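Side-chain contact in histidine kinase (PDB 6NB0), which probably acts as a phosphorelay sensor kinase, transferring a phosphoryl group from ATP to a histidine side chain of a protein: residues A[144-149]-A[182-187]. Residues are numbered along the deposited sequence; the frame is centred on the assembly and turned at random.
Sequences GDVREG and LLVTFA
Helix 135-154 packs on helix 173-189 here, in the helical layer of an alpha/beta sandwich consistent with the ATP-binding domain of histidine kinases. Val146 is the one residue of 144-149 that touches the other segment. It points at Val184 and Thr185, neighbours on 182-187. The nearest CA atoms across the two segments are those of Val146 and Thr185, 6.1 Å apart. All three touching residues are buried, and the two segments bury 130 Å² between them. With Val146 CG1 anti to the backbone N (chi1 178°), this methyl meets Val184 CG1 at 3.8 Å. Val146 CG2 lies 4.0 Å from Val184 CB. Both methyls of Val146 lie against Thr185 OG1, CG2 at 3.4 Å and CG1 at 3.7 Å.

The polar need of the Thr185 hydroxyl is met within its own helix. OG1 lies beside the backbone N (chi1 -65°), which lets it hydrogen-bond to the carbonyl O of Trp181, one turn back. In the sandwich, the mixed sheet backs helix 173-189: Val184 also touches Val212 of strand 207-214. Trp181 and Val188, one turn to either side of the contact on that helix, pack on Val146 too.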
ATOM      1  N   GLY A 144      20.037   2.601  10.001  1.00 29.29           N
ATOM      2  CA  GLY A 144      19.596   3.827  10.642  1.00 30.35           C
ATOM      3  C   GLY A 144      18.081   3.954  10.691  1.00 29.44           C
ATOM      4  O   GLY A 144      17.519   4.311  11.726  1.00 27.09           O
ATOM      5  N   ASP A 145      17.402   3.649   9.575  1.00 26.20           N
ATOM      6  CA  ASP A 145      15.944   3.764   9.527  1.00 28.92           C
ATOM      7  C   ASP A 145      15.251   2.784  10.478  1.00 27.92           C
ATOM      8  O   ASP A 145      14.265   3.144  11.129  1.00 26.06           O
ATOM      9  CB  ASP A 145      15.443   3.537   8.098  1.00 22.99           C
ATOM     10  CG  ASP A 145      15.714   4.733   7.161  1.00 28.34           C
ATOM     11  OD1 ASP A 145      16.110   5.832   7.629  1.00 28.50           O
ATOM     12  OD2 ASP A 145      15.448   4.588   5.940  1.00 34.51           O
ATOM     13  N   VAL A 146      15.714   1.538  10.545  1.00 26.69           N
ATOM     14  CA  VAL A 146      15.059   0.568  11.418  1.00 23.65           C
ATOM     15  C   VAL A 146      15.384   0.852  12.881  1.00 24.43           C
ATOM     16  O   VAL A 146      14.539   0.655  13.774  1.00 30.14           O
ATOM     17  CB  VAL A 146      15.447  -0.865  11.001  1.00 26.52           C
ATOM     18  CG1 VAL A 146      14.798  -1.907  11.941  1.00 19.76           C
ATOM     19  CG2 VAL A 146      15.013  -1.133   9.535  1.00 26.24           C
ATOM     20  N   ARG A 147      16.595   1.327  13.158  1.00 24.65           N
ATOM     21  CA  ARG A 147      16.925   1.728  14.509  1.00 27.55           C
ATOM     22  C   ARG A 147      15.952   2.795  15.007  1.00 31.94           C
ATOM     23  O   ARG A 147      15.360   2.661  16.087  1.00 31.78           O
ATOM     24  CB  ARG A 147      18.371   2.230  14.523  1.00 27.69           C
ATOM     25  CG  ARG A 147      18.963   2.572  15.861  1.00 50.18           C
ATOM     26  CD  ARG A 147      20.483   2.817  15.673  1.00 59.59           C
ATOM     27  NE  ARG A 147      21.276   1.578  15.627  1.00 63.07           N
ATOM     28  CZ  ARG A 147      22.358   1.398  14.871  1.00 60.93           C
ATOM     29  NH1 ARG A 147      22.774   2.364  14.061  1.00 67.64           N
ATOM     30  NH2 ARG A 147      23.030   0.249  14.917  1.00 52.79           N
ATOM     31  N   GLU A 148      15.739   3.851  14.207  1.00 32.13           N
ATOM     32  CA  GLU A 148      14.864   4.925  14.667  0.50 30.90           C
ATOM     33  C   GLU A 148      13.398   4.509  14.620  1.00 29.79           C
ATOM     34  O   GLU A 148      12.608   4.957  15.463  1.00 32.30           O
ATOM     35  CB  GLU A 148      15.091   6.197  13.836  0.50 34.69           C
ATOM     36  CG  GLU A 148      14.606   7.494  14.510  0.50 39.49           C
ATOM     37  CD  GLU A 148      13.106   7.711  14.378  0.50 48.48           C
ATOM     38  OE1 GLU A 148      12.497   7.105  13.467  0.50 51.46           O
ATOM     39  OE2 GLU A 148      12.534   8.478  15.187  0.50 43.44           O
ATOM     40  N   GLY A 149      13.021   3.655  13.673  1.00 29.49           N
ATOM     41  CA  GLY A 149      11.627   3.275  13.516  1.00 27.48           C
ATOM     42  C   GLY A 149      11.160   2.276  14.559  1.00 29.70           C
ATOM     43  O   GLY A 149      10.032   2.386  15.030  1.00 28.90           O
ATOM     44  N   LEU A 182      12.408  -3.970   5.303  1.00 22.14           N
ATOM     45  CA  LEU A 182      11.442  -4.949   5.804  1.00 24.17           C
ATOM     46  C   LEU A 182      12.143  -6.196   6.311  1.00 24.18           C
ATOM     47  O   LEU A 182      11.743  -6.770   7.331  1.00 25.85           O
ATOM     48  CB  LEU A 182      10.442  -5.302   4.694  1.00 24.88           C
ATOM     49  CG  LEU A 182       9.344  -6.333   5.037  1.00 23.70           C
ATOM     50  CD1 LEU A 182       8.508  -5.856   6.241  1.00 24.11           C
ATOM     51  CD2 LEU A 182       8.425  -6.550   3.820  1.00 22.85           C
ATOM     52  N   LEU A 183      13.198  -6.622   5.607  1.00 26.01           N
ATOM     53  CA  LEU A 183      14.013  -7.750   6.053  1.00 25.72           C
ATOM     54  C   LEU A 183      14.471  -7.552   7.498  1.00 29.77           C
ATOM     55  O   LEU A 183      14.351  -8.461   8.332  1.00 27.36           O
ATOM     56  CB  LEU A 183      15.215  -7.888   5.113  1.00 32.26           C
ATOM     57  CG  LEU A 183      15.874  -9.240   4.880  1.00 43.23           C
ATOM     58  CD1 LEU A 183      14.931 -10.116   4.052  1.00 33.35           C
ATOM     59  CD2 LEU A 183      17.228  -9.047   4.182  1.00 42.37           C
ATOM     60  N   VAL A 184      14.995  -6.357   7.814  1.00 25.36           N
ATOM     61  CA  VAL A 184      15.457  -6.088   9.181  1.00 27.57           C
ATOM     62  C   VAL A 184      14.281  -5.838  10.129  1.00 28.13           C
ATOM     63  O   VAL A 184      14.273  -6.324  11.269  1.00 25.41           O
ATOM     64  CB  VAL A 184      16.445  -4.897   9.199  1.00 24.87           C
ATOM     65  CG1 VAL A 184      16.984  -4.668  10.631  1.00 24.84           C
ATOM     66  CG2 VAL A 184      17.637  -5.147   8.207  1.00 24.33           C
ATOM     67  N   THR A 185      13.300  -5.043   9.701  1.00 24.65           N
ATOM     68  CA  THR A 185      12.168  -4.713  10.577  1.00 22.90           C
ATOM     69  C   THR A 185      11.408  -5.971  11.004  1.00 23.64           C
ATOM     70  O   THR A 185      10.975  -6.089  12.161  1.00 26.12           O
ATOM     71  CB  THR A 185      11.238  -3.738   9.852  1.00 23.39           C
ATOM     72  OG1 THR A 185      11.935  -2.501   9.637  1.00 24.06           O
ATOM     73  CG2 THR A 185       9.978  -3.448  10.670  1.00 25.92           C
ATOM     74  N   PHE A 186      11.219  -6.912  10.082  1.00 24.61           N
ATOM     75  CA  PHE A 186      10.530  -8.155  10.445  1.00 26.81           C
ATOM     76  C   PHE A 186      11.262  -8.871  11.576  1.00 23.48           C
ATOM     77  O   PHE A 186      10.643  -9.350  12.542  1.00 24.21           O
ATOM     78  CB  PHE A 186      10.413  -9.064   9.211  1.00 25.48           C
ATOM     79  CG  PHE A 186       9.706 -10.376   9.503  1.00 25.00           C
ATOM     80  CD1 PHE A 186      10.407 -11.473   9.942  1.00 25.31           C
ATOM     81  CD2 PHE A 186       8.326 -10.469   9.369  1.00 27.45           C
ATOM     82  CE1 PHE A 186       9.745 -12.673  10.255  1.00 27.99           C
ATOM     83  CE2 PHE A 186       7.651 -11.648   9.667  1.00 32.45           C
ATOM     84  CZ  PHE A 186       8.360 -12.753  10.097  1.00 28.43           C
ATOM     85  N   ALA A 187      12.588  -8.989  11.450  1.00 23.95           N
ATOM     86  CA  ALA A 187      13.367  -9.667  12.482  1.00 26.63           C
ATOM     87  C   ALA A 187      13.246  -8.934  13.805  1.00 29.20           C
ATOM     88  O   ALA A 187      13.069  -9.564  14.857  1.00 28.20           O
ATOM     89  CB  ALA A 187      14.835  -9.774  12.041  1.00 24.14           C
TER